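Local coordinates for Cwp19 (Clostridioides difficile, PDB 5OQ3), which carries a TIM-barrel glycoside hydrolase domain, the part described here, and probably acts as a hydrolase on the peptidoglycan of the bacterial cell wall, at residues A121-Y126 / D173-V178; G186-D191 / I284-P289; D191-G196 / R276-Q281. All blocks are in the same frame, centred on the assembly; numbering follows the deposited sequence.

Contact 1 (A121-Y126 / D173-V178); sequences AWFNPY and DSIAEV
Phe123, at the end of a barrel strand, projects its ring into an apolar notch on the helix, where Ile175 and Val178 take it from two different sides. The first interaction is a CH-pi contact. Ile175 brings its CG1 methylene over the centre of one face of the phenyl ring, 3.9 Å from CG1 to the Phe123 ring centroid and only 6° off the ring normal, so that one C-H of the methylene is directed at the pi cloud. Ile175 was modelled in two conformations, and this geometry holds for the one described. The second interaction is plain van der Waals packing at the rim. Val178 lies near the ring plane at the far end of the phenyl group, and its CG2 comes to 3.9 Å from Phe123 CZ. The CB of Val178 is almost as near, so the whole branched end of the valine butts against the para corner of the ring. Phe123 reaches this place because its CG stands beside the backbone N (chi1 -58°), which sends the ring outward from the strand to the helix. The phenyl group is long enough to cross the 8.1 Å between the CA atoms of Phe123 and Ile175, and it is apolar on its face and at its edge. Ile175 gives a methylene to lay on that face, while Val178, short and branched at CB, presents CB and its methyls to the rim. All three side chains are buried, and none brings a polar atom to be satisfied. Helix 165-181 is the main helix of the crossover from strand 118-123 to strand 186-189, in the right-handed beta-alpha-beta sense usual for a TIM barrel. Phe123 also touches Val187 and Phe189 of the next strand and Val73 of the preceding one, and Ile175 reaches Val229 of helix 214-236.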
loop_
_atom_site.group_PDB
_atom_site.type_symbol
_atom_site.label_atom_id
_atom_site.label_comp_id
_atom_site.label_asym_id
_atom_site.label_seq_id
_atom_site.Cartn_x
_atom_site.Cartn_y
_atom_site.Cartn_z
ATOM N N ALA A 121 -7.330 -5.865 -2.429
ATOM C CA ALA A 121 -6.199 -6.706 -2.045
ATOM C C ALA A 121 -4.913 -5.908 -2.139
ATOM O O ALA A 121 -4.553 -5.430 -3.230
ATOM C CB ALA A 121 -6.137 -7.923 -2.955
ATOM N N TRP A 122 -4.229 -5.765 -0.995
ATOM C CA TRP A 122 -3.018 -5.002 -0.887
ATOM C C TRP A 122 -1.787 -5.935 -0.906
ATOM O O TRP A 122 -1.696 -6.886 -0.127
ATOM C CB TRP A 122 -3.116 -4.135 0.355
ATOM C CG TRP A 122 -1.910 -3.577 1.017
ATOM C CD1 TRP A 122 -0.665 -3.337 0.467
ATOM C CD2 TRP A 122 -1.852 -3.089 2.352
ATOM N NE1 TRP A 122 0.156 -2.795 1.411
ATOM C CE2 TRP A 122 -0.537 -2.645 2.573
ATOM C CE3 TRP A 122 -2.762 -3.034 3.411
ATOM C CZ2 TRP A 122 -0.115 -2.100 3.801
ATOM C CZ3 TRP A 122 -2.341 -2.526 4.637
ATOM C CH2 TRP A 122 -1.031 -2.066 4.814
ATOM N N PHE A 123 -0.866 -5.581 -1.785
ATOM C CA PHE A 123 0.386 -6.312 -1.998
ATOM C C PHE A 123 1.595 -5.399 -1.765
ATOM O O PHE A 123 1.593 -4.223 -2.179
ATOM C CB PHE A 123 0.472 -6.809 -3.443
ATOM C CG PHE A 123 -0.651 -7.703 -3.871
ATOM C CD1 PHE A 123 -1.877 -7.186 -4.331
ATOM C CD2 PHE A 123 -0.459 -9.070 -3.962
ATOM C CE1 PHE A 123 -2.886 -8.014 -4.746
ATOM C CE2 PHE A 123 -1.480 -9.899 -4.369
ATOM C CZ PHE A 123 -2.695 -9.373 -4.795
ATOM N N ASN A 124 2.657 -5.962 -1.174
ATOM C CA ASN A 124 3.978 -5.330 -1.152
ATOM C C ASN A 124 4.806 -6.032 -2.252
ATOM O O ASN A 124 5.042 -7.225 -2.152
ATOM C CB ASN A 124 4.592 -5.441 0.236
ATOM C CG ASN A 124 5.965 -4.811 0.309
ATOM O OD1 ASN A 124 6.801 -5.009 -0.588
ATOM N ND2 ASN A 124 6.232 -4.095 1.423
ATOM N N PRO A 125 5.187 -5.331 -3.338
ATOM C CA PRO A 125 5.782 -6.072 -4.445
ATOM C C PRO A 125 7.179 -6.664 -4.158
ATOM O O PRO A 125 7.411 -7.824 -4.507
ATOM C CB PRO A 125 5.847 -5.020 -5.582
ATOM C CG PRO A 125 5.697 -3.703 -4.915
ATOM C CD PRO A 125 4.900 -3.926 -3.684
ATOM N N TYR A 126 8.117 -5.854 -3.641
ATOM C CA TYR A 126 9.553 -6.223 -3.665
ATOM C C TYR A 126 10.126 -6.747 -2.331
ATOM O O TYR A 126 11.207 -7.292 -2.355
ATOM C CB TYR A 126 10.447 -5.061 -4.104
ATOM C CG TYR A 126 10.011 -4.323 -5.370
ATOM C CD1 TYR A 126 9.973 -4.941 -6.608
ATOM C CD2 TYR A 126 9.688 -2.985 -5.313
ATOM C CE1 TYR A 126 9.605 -4.252 -7.749
ATOM C CE2 TYR A 126 9.352 -2.266 -6.445
ATOM C CZ TYR A 126 9.325 -2.905 -7.674
ATOM O OH TYR A 126 8.977 -2.170 -8.770
ATOM N N ASP A 173 2.405 -11.929 -12.392
ATOM C CA ASP A 173 1.764 -13.228 -12.314
ATOM C C ASP A 173 1.205 -13.509 -10.928
ATOM O O ASP A 173 0.187 -14.168 -10.790
ATOM C CB ASP A 173 2.782 -14.319 -12.731
ATOM C CG ASP A 173 3.141 -14.278 -14.226
ATOM O OD1 ASP A 173 2.427 -13.595 -15.028
ATOM O OD2 ASP A 173 4.169 -14.908 -14.611
ATOM N N SER A 174 1.903 -13.033 -9.896
ATOM C CA SER A 174 1.442 -13.217 -8.518
ATOM C C SER A 174 0.107 -12.481 -8.285
ATOM O O SER A 174 -0.810 -13.038 -7.670
ATOM C CB SER A 174 2.489 -12.685 -7.539
ATOM O OG SER A 174 3.696 -13.442 -7.479
ATOM N N ILE A 175 -0.004 -11.282 -8.825
ATOM C CA ILE A 175 -1.259 -10.556 -8.723
ATOM C C ILE A 175 -2.361 -11.151 -9.588
ATOM O O ILE A 175 -3.519 -11.260 -9.143
ATOM C CB ILE A 175 -0.990 -9.088 -9.018
ATOM C CG1 ILE A 175 -0.109 -8.581 -7.878
ATOM C CG2 ILE A 175 -2.299 -8.322 -9.113
ATOM C CD1 ILE A 175 0.599 -7.334 -8.260
ATOM N N ALA A 176 -1.980 -11.589 -10.787
ATOM C CA ALA A 176 -2.963 -12.155 -11.721
ATOM C C ALA A 176 -3.645 -13.380 -11.112
ATOM O O ALA A 176 -4.828 -13.603 -11.377
ATOM C CB ALA A 176 -2.331 -12.496 -13.022
ATOM N N GLU A 177 -2.896 -14.168 -10.339
ATOM C CA GLU A 177 -3.486 -15.348 -9.699
ATOM C C GLU A 177 -4.661 -14.941 -8.790
ATOM O O GLU A 177 -5.710 -15.577 -8.748
ATOM C CB GLU A 177 -2.415 -16.092 -8.868
ATOM C CG GLU A 177 -2.884 -17.342 -8.127
ATOM C CD GLU A 177 -1.775 -17.988 -7.308
ATOM O OE1 GLU A 177 -1.094 -17.303 -6.483
ATOM O OE2 GLU A 177 -1.600 -19.194 -7.449
ATOM N N VAL A 178 -4.435 -13.881 -8.033
ATOM C CA VAL A 178 -5.448 -13.410 -7.104
ATOM C C VAL A 178 -6.654 -12.808 -7.864
ATOM O O VAL A 178 -7.804 -13.092 -7.532
ATOM C CB VAL A 178 -4.868 -12.404 -6.130
ATOM C CG1 VAL A 178 -5.944 -11.799 -5.244
ATOM C CG2 VAL A 178 -3.798 -13.043 -5.282
#

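Contact 2 (G186-D191 / I284-P289); sequences GVHFDD and IDYVVP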
loop_
_atom_site.group_PDB
_atom_site.type_symbol
_atom_site.label_atom_id
_atom_site.label_comp_id
_atom_site.label_asym_id
_atom_site.label_seq_id
_atom_site.Cartn_x
_atom_site.Cartn_y
_atom_site.Cartn_z
ATOM N N GLY A 186 -10.485 -4.460 -6.048
ATOM C CA GLY A 186 -9.303 -3.637 -6.340
ATOM C C GLY A 186 -8.022 -4.350 -5.989
ATOM O O GLY A 186 -8.024 -5.286 -5.168
ATOM N N VAL A 187 -6.948 -3.879 -6.605
ATOM C CA VAL A 187 -5.553 -4.254 -6.266
ATOM C C VAL A 187 -4.860 -2.963 -5.832
ATOM O O VAL A 187 -5.004 -1.941 -6.498
ATOM C CB VAL A 187 -4.863 -4.887 -7.518
ATOM C CG1 VAL A 187 -3.367 -5.051 -7.281
ATOM C CG2 VAL A 187 -5.566 -6.176 -7.937
ATOM N N HIS A 188 -4.130 -3.048 -4.719
ATOM C CA HIS A 188 -3.519 -1.906 -4.089
ATOM C C HIS A 188 -2.047 -2.197 -3.765
ATOM O O HIS A 188 -1.746 -3.266 -3.186
ATOM C CB HIS A 188 -4.253 -1.652 -2.784
ATOM C CG HIS A 188 -3.790 -0.468 -1.983
ATOM N ND1 HIS A 188 -4.413 0.756 -2.070
ATOM C CD2 HIS A 188 -2.848 -0.354 -1.028
ATOM C CE1 HIS A 188 -3.845 1.590 -1.212
ATOM N NE2 HIS A 188 -2.892 0.945 -0.570
ATOM N N PHE A 189 -1.144 -1.276 -4.117
ATOM C CA PHE A 189 0.241 -1.297 -3.605
ATOM C C PHE A 189 0.402 -0.105 -2.675
ATOM O O PHE A 189 -0.120 0.973 -2.963
ATOM C CB PHE A 189 1.303 -1.150 -4.734
ATOM C CG PHE A 189 1.395 -2.307 -5.715
ATOM C CD1 PHE A 189 0.680 -3.513 -5.605
ATOM C CD2 PHE A 189 2.280 -2.195 -6.749
ATOM C CE1 PHE A 189 0.827 -4.536 -6.538
ATOM C CE2 PHE A 189 2.456 -3.224 -7.652
ATOM C CZ PHE A 189 1.736 -4.375 -7.551
ATOM N N ASP A 190 1.156 -0.307 -1.590
ATOM C CA ASP A 190 1.516 0.799 -0.720
ATOM C C ASP A 190 2.841 1.416 -1.161
ATOM O O ASP A 190 3.154 1.431 -2.369
ATOM C CB ASP A 190 1.429 0.419 0.764
ATOM C CG ASP A 190 2.401 -0.652 1.186
ATOM O OD1 ASP A 190 2.584 -1.624 0.412
ATOM O OD2 ASP A 190 2.898 -0.615 2.341
ATOM N N ASP A 191 3.632 1.966 -0.251
ATOM C CA ASP A 191 4.599 2.991 -0.605
ATOM C C ASP A 191 6.037 2.503 -0.749
ATOM O O ASP A 191 6.919 3.339 -0.958
ATOM C CB ASP A 191 4.549 4.121 0.445
ATOM C CG ASP A 191 4.712 3.623 1.895
ATOM O OD1 ASP A 191 3.848 2.854 2.428
ATOM O OD2 ASP A 191 5.727 4.005 2.513
ATOM N N ILE A 284 -2.136 4.031 -13.258
ATOM C CA ILE A 284 -2.919 3.646 -12.097
ATOM C C ILE A 284 -4.332 4.223 -12.279
ATOM O O ILE A 284 -4.503 5.223 -12.979
ATOM C CB ILE A 284 -2.270 4.164 -10.771
ATOM C CG1 ILE A 284 -2.074 5.689 -10.762
ATOM C CG2 ILE A 284 -0.943 3.427 -10.506
ATOM C CD1 ILE A 284 -1.386 6.220 -9.543
ATOM N N ASP A 285 -5.298 3.597 -11.616
ATOM C CA ASP A 285 -6.653 4.153 -11.566
ATOM C C ASP A 285 -6.881 5.129 -10.420
ATOM O O ASP A 285 -7.735 6.012 -10.513
ATOM C CB ASP A 285 -7.687 3.039 -11.441
ATOM C CG ASP A 285 -7.737 2.101 -12.620
ATOM O OD1 ASP A 285 -7.805 2.589 -13.745
ATOM O OD2 ASP A 285 -7.700 0.879 -12.387
ATOM N N TYR A 286 -6.138 4.934 -9.323
ATOM C CA TYR A 286 -6.249 5.801 -8.145
ATOM C C TYR A 286 -4.923 5.930 -7.464
ATOM O O TYR A 286 -4.067 5.069 -7.583
ATOM C CB TYR A 286 -7.365 5.301 -7.203
ATOM C CG TYR A 286 -7.147 4.080 -6.348
ATOM C CD1 TYR A 286 -6.435 4.179 -5.154
ATOM C CD2 TYR A 286 -7.683 2.853 -6.680
ATOM C CE1 TYR A 286 -6.298 3.095 -4.314
ATOM C CE2 TYR A 286 -7.571 1.764 -5.807
ATOM C CZ TYR A 286 -6.866 1.903 -4.625
ATOM O OH TYR A 286 -6.759 0.828 -3.741
ATOM N N VAL A 287 -4.779 7.017 -6.701
ATOM C CA VAL A 287 -3.551 7.308 -5.980
ATOM C C VAL A 287 -3.939 7.817 -4.598
ATOM O O VAL A 287 -4.934 8.552 -4.421
ATOM C CB VAL A 287 -2.708 8.363 -6.770
ATOM C CG1 VAL A 287 -3.399 9.742 -6.820
ATOM C CG2 VAL A 287 -1.300 8.455 -6.214
ATOM N N VAL A 288 -3.146 7.380 -3.606
ATOM C CA VAL A 288 -3.416 7.667 -2.189
ATOM C C VAL A 288 -2.172 8.226 -1.505
ATOM O O VAL A 288 -1.503 7.522 -0.744
ATOM C CB VAL A 288 -3.975 6.442 -1.429
ATOM C CG1 VAL A 288 -4.491 6.872 -0.079
ATOM C CG2 VAL A 288 -5.011 5.703 -2.237
ATOM N N PRO A 289 -1.815 9.502 -1.758
ATOM C CA PRO A 289 -0.658 10.029 -1.066
ATOM C C PRO A 289 -0.873 9.943 0.443
ATOM O O PRO A 289 -1.954 10.261 0.961
ATOM C CB PRO A 289 -0.576 11.482 -1.560
ATOM C CG PRO A 289 -1.957 11.781 -2.082
ATOM C CD PRO A 289 -2.533 10.504 -2.556
#
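His188 and Tyr286 reach for each other across the inside of the barrel. Starting from the histidine backbone, CB and CG both lie 3.7 Å from Tyr286 OH. CG is anti to the backbone N (chi1 -178°), which carries the ring into the interior, and chi2 of 96° turns its ND1 edge to the phenol. ND1 then makes the decisive contact, a hydrogen bond of 2.9 Å to Tyr286 OH. The bond is fairly straight, and the oxygen lies near the imidazole plane; either partner could be the donor. Strands 186-189 and 286-287 are the fourth and sixth of the closed eight-stranded parallel barrel, with strand 241-244 between them, so the two side chains bridge an intervening strand through the barrel interior, spanning 9.1 Å between the CA atoms of His188 and Tyr286. A long phenol and a planar imidazole fit such a span, each carrying its polar group out to where the two meet. The rings themselves touch rim to rim, their planes inclined at 36°, with neither lying over the other. Beyond ND1, CE1 of His188 is still 3.9 Å from Tyr286 OH, and Val288 CG2 touches CE1 more loosely at the ring edge, 4.4 Å away. The phenol oxygen has a second partner, His120 ND1 on strand 118-123, so a single buried hydroxyl is gripped by two imidazoles. Trp122 meets the His188 ring edge-to-face, and Trp31 lies against it at a steep inclination.

Contact 3 (D191-G196 / R276-Q281); sequences DYFYPG and RAWIKQ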
loop_
_atom_site.group_PDB
_atom_site.type_symbol
_atom_site.label_atom_id
_atom_site.label_comp_id
_atom_site.label_asym_id
_atom_site.label_seq_id
_atom_site.Cartn_x
_atom_site.Cartn_y
_atom_site.Cartn_z
ATOM N N ASP A 191 3.632 1.966 -0.251
ATOM C CA ASP A 191 4.599 2.991 -0.605
ATOM C C ASP A 191 6.037 2.503 -0.749
ATOM O O ASP A 191 6.919 3.339 -0.958
ATOM C CB ASP A 191 4.549 4.121 0.445
ATOM C CG ASP A 191 4.712 3.623 1.895
ATOM O OD1 ASP A 191 3.848 2.854 2.428
ATOM O OD2 ASP A 191 5.727 4.005 2.513
ATOM N N TYR A 192 6.270 1.187 -0.715
ATOM C CA TYR A 192 7.623 0.652 -0.737
ATOM C C TYR A 192 8.010 0.233 -2.151
ATOM O O TYR A 192 7.352 -0.605 -2.777
ATOM C CB TYR A 192 7.824 -0.493 0.251
ATOM C CG TYR A 192 7.532 -0.124 1.677
ATOM C CD1 TYR A 192 8.440 0.625 2.418
ATOM C CD2 TYR A 192 6.341 -0.506 2.291
ATOM C CE1 TYR A 192 8.174 0.970 3.727
ATOM C CE2 TYR A 192 6.069 -0.157 3.612
ATOM C CZ TYR A 192 6.995 0.558 4.314
ATOM O OH TYR A 192 6.715 0.902 5.607
ATOM N N PHE A 193 9.103 0.830 -2.621
ATOM C CA PHE A 193 9.616 0.546 -3.916
ATOM C C PHE A 193 11.101 0.205 -3.765
ATOM O O PHE A 193 11.411 -0.748 -3.060
ATOM C CB PHE A 193 9.278 1.703 -4.889
ATOM C CG PHE A 193 7.821 1.860 -5.088
ATOM C CD1 PHE A 193 7.166 1.031 -5.962
ATOM C CD2 PHE A 193 7.087 2.726 -4.278
ATOM C CE1 PHE A 193 5.828 1.119 -6.129
ATOM C CE2 PHE A 193 5.740 2.808 -4.440
ATOM C CZ PHE A 193 5.103 2.008 -5.362
ATOM N N TYR A 194 12.022 0.996 -4.292
ATOM C CA TYR A 194 13.425 0.764 -3.991
ATOM C C TYR A 194 13.637 1.188 -2.546
ATOM O O TYR A 194 13.014 2.151 -2.095
ATOM C CB TYR A 194 14.340 1.593 -4.908
ATOM C CG TYR A 194 14.558 1.029 -6.275
ATOM C CD1 TYR A 194 13.669 1.287 -7.302
ATOM C CD2 TYR A 194 15.702 0.268 -6.562
ATOM C CE1 TYR A 194 13.887 0.783 -8.595
ATOM C CE2 TYR A 194 15.938 -0.229 -7.841
ATOM C CZ TYR A 194 15.005 -0.000 -8.834
ATOM O OH TYR A 194 15.239 -0.516 -10.077
ATOM N N PRO A 195 14.515 0.467 -1.799
ATOM C CA PRO A 195 14.662 0.793 -0.388
ATOM C C PRO A 195 15.601 1.914 -0.112
ATOM O O PRO A 195 15.740 2.304 1.017
ATOM C CB PRO A 195 15.250 -0.488 0.189
ATOM C CG PRO A 195 16.015 -1.104 -0.964
ATOM C CD PRO A 195 15.166 -0.827 -2.152
ATOM N N GLY A 196 16.311 2.428 -1.085
ATOM C CA GLY A 196 17.117 3.585 -0.772
ATOM C C GLY A 196 17.797 4.041 -1.979
ATOM O O GLY A 196 17.691 3.413 -3.053
ATOM N N ARG A 276 4.124 11.478 -10.174
ATOM C CA ARG A 276 3.638 12.322 -11.268
ATOM C C ARG A 276 3.608 11.570 -12.574
ATOM O O ARG A 276 2.659 11.722 -13.341
ATOM C CB ARG A 276 4.472 13.596 -11.361
ATOM C CG ARG A 276 4.101 14.408 -12.585
ATOM C CD ARG A 276 4.841 15.735 -12.660
ATOM N NE ARG A 276 4.358 16.631 -11.630
ATOM C CZ ARG A 276 4.896 17.812 -11.354
ATOM N NH1 ARG A 276 5.948 18.249 -12.037
ATOM N NH2 ARG A 276 4.377 18.584 -10.424
ATOM N N ALA A 277 4.654 10.818 -12.888
ATOM C CA ALA A 277 4.653 10.035 -14.119
ATOM C C ALA A 277 3.526 9.040 -14.124
ATOM O O ALA A 277 2.911 8.783 -15.180
ATOM C CB ALA A 277 6.022 9.313 -14.257
ATOM N N TRP A 278 3.251 8.388 -13.013
ATOM C CA TRP A 278 2.193 7.407 -12.953
ATOM C C TRP A 278 0.873 8.056 -13.326
ATOM O O TRP A 278 0.047 7.470 -14.029
ATOM C CB TRP A 278 2.063 6.799 -11.566
ATOM C CG TRP A 278 3.286 6.250 -10.954
ATOM C CD1 TRP A 278 4.459 5.893 -11.552
ATOM C CD2 TRP A 278 3.430 5.950 -9.569
ATOM N NE1 TRP A 278 5.352 5.457 -10.627
ATOM C CE2 TRP A 278 4.731 5.453 -9.393
ATOM C CE3 TRP A 278 2.577 6.055 -8.448
ATOM C CZ2 TRP A 278 5.220 5.108 -8.134
ATOM C CZ3 TRP A 278 3.054 5.704 -7.230
ATOM C CH2 TRP A 278 4.342 5.201 -7.066
ATOM N N ILE A 279 0.635 9.230 -12.804
ATOM C CA ILE A 279 -0.591 9.970 -13.054
ATOM C C ILE A 279 -0.660 10.417 -14.497
ATOM O O ILE A 279 -1.671 10.178 -15.185
ATOM C CB ILE A 279 -0.726 11.158 -12.063
ATOM C CG1 ILE A 279 -0.902 10.658 -10.634
ATOM C CG2 ILE A 279 -1.861 12.101 -12.468
ATOM C CD1 ILE A 279 -0.675 11.699 -9.585
ATOM N N LYS A 280 0.399 11.006 -15.001
ATOM C CA LYS A 280 0.364 11.568 -16.335
ATOM C C LYS A 280 0.245 10.518 -17.399
ATOM O O LYS A 280 -0.373 10.753 -18.422
ATOM C CB LYS A 280 1.553 12.503 -16.522
ATOM C CG LYS A 280 1.535 13.685 -15.514
ATOM C CD LYS A 280 0.621 14.844 -15.872
ATOM C CE LYS A 280 -0.837 14.697 -15.492
ATOM N NZ LYS A 280 -1.662 15.540 -16.425
ATOM N N GLN A 281 0.859 9.360 -17.191
ATOM C CA GLN A 281 0.793 8.232 -18.143
ATOM C C GLN A 281 -0.392 7.280 -17.896
ATOM O O GLN A 281 -0.608 6.334 -18.655
ATOM C CB GLN A 281 2.092 7.453 -18.137
ATOM C CG GLN A 281 3.256 8.269 -18.646
ATOM C CD GLN A 281 4.566 7.508 -18.567
ATOM O OE1 GLN A 281 4.633 6.324 -18.929
ATOM N NE2 GLN A 281 5.626 8.187 -18.064
#
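The Phe193 ring carries the far corner of the Trp278 indole on one of its faces: atom CZ2 of the tryptophan stands 4.1 Å above the Phe193 ring plane, shifted toward the rim. The two rings are inclined at 54°, an oblique meeting that is neither a stack nor an edge-to-face pair, and the centroids of the Phe193 ring and the six-membered ring of Trp278 are 5.4 Å apart. Contact is made by the outermost carbons alone. Phe193 CZ comes to 3.7 Å from Trp278 CH2, with Phe193 CE2 scarcely farther from the same atom. The side chains arrive from opposite directions, phenylalanine from the loop that follows strand 186-189 and tryptophan from helix 275-280. In Trp278 two torsions act together: with CG anti to the carbonyl carbon (chi1 -52°) the indole leaves the helix toward the loop, and chi2 of -18° makes its benzo end lead. Large aromatics are apt here because the loop and the helix backbone are well separated, and two long flat groups can cover the distance. Val244, on strand 241-244, touches both rings; from helix 214-236, Val222 packs on Phe193 and Leu226 on Trp278, so aliphatic side chains pack on both rings. What joins loop to helix is therefore dispersion and the burial of apolar surface, while the one polar atom of the indole, NE1, lies away from Phe193 and makes a weak hydrogen bond to Asn223 OD1.

In the fold
All three contacts belong to one TIM barrel and are grouped around strand 186-189 and the loop after it. Contact 1 comes first along the chain and closes before contact 2 opens; contact 3 falls within the span that contact 2 bridges. Contact 1 joins strand 118-123 to the outer helix 165-181, and contact 2 crosses the interior. Their centres lie about 12 Å (1 and 2), 10 Å (2 and 3) and 17 Å (1 and 3) apart. Contacts 1 and 2 meet through neighbouring strands, where Ala121 and Phe123 form backbone bonds with His188. Contact 3 continues from contact 2 at the shared Asp191 and returns through helix 275-280, which precedes strand 286-287.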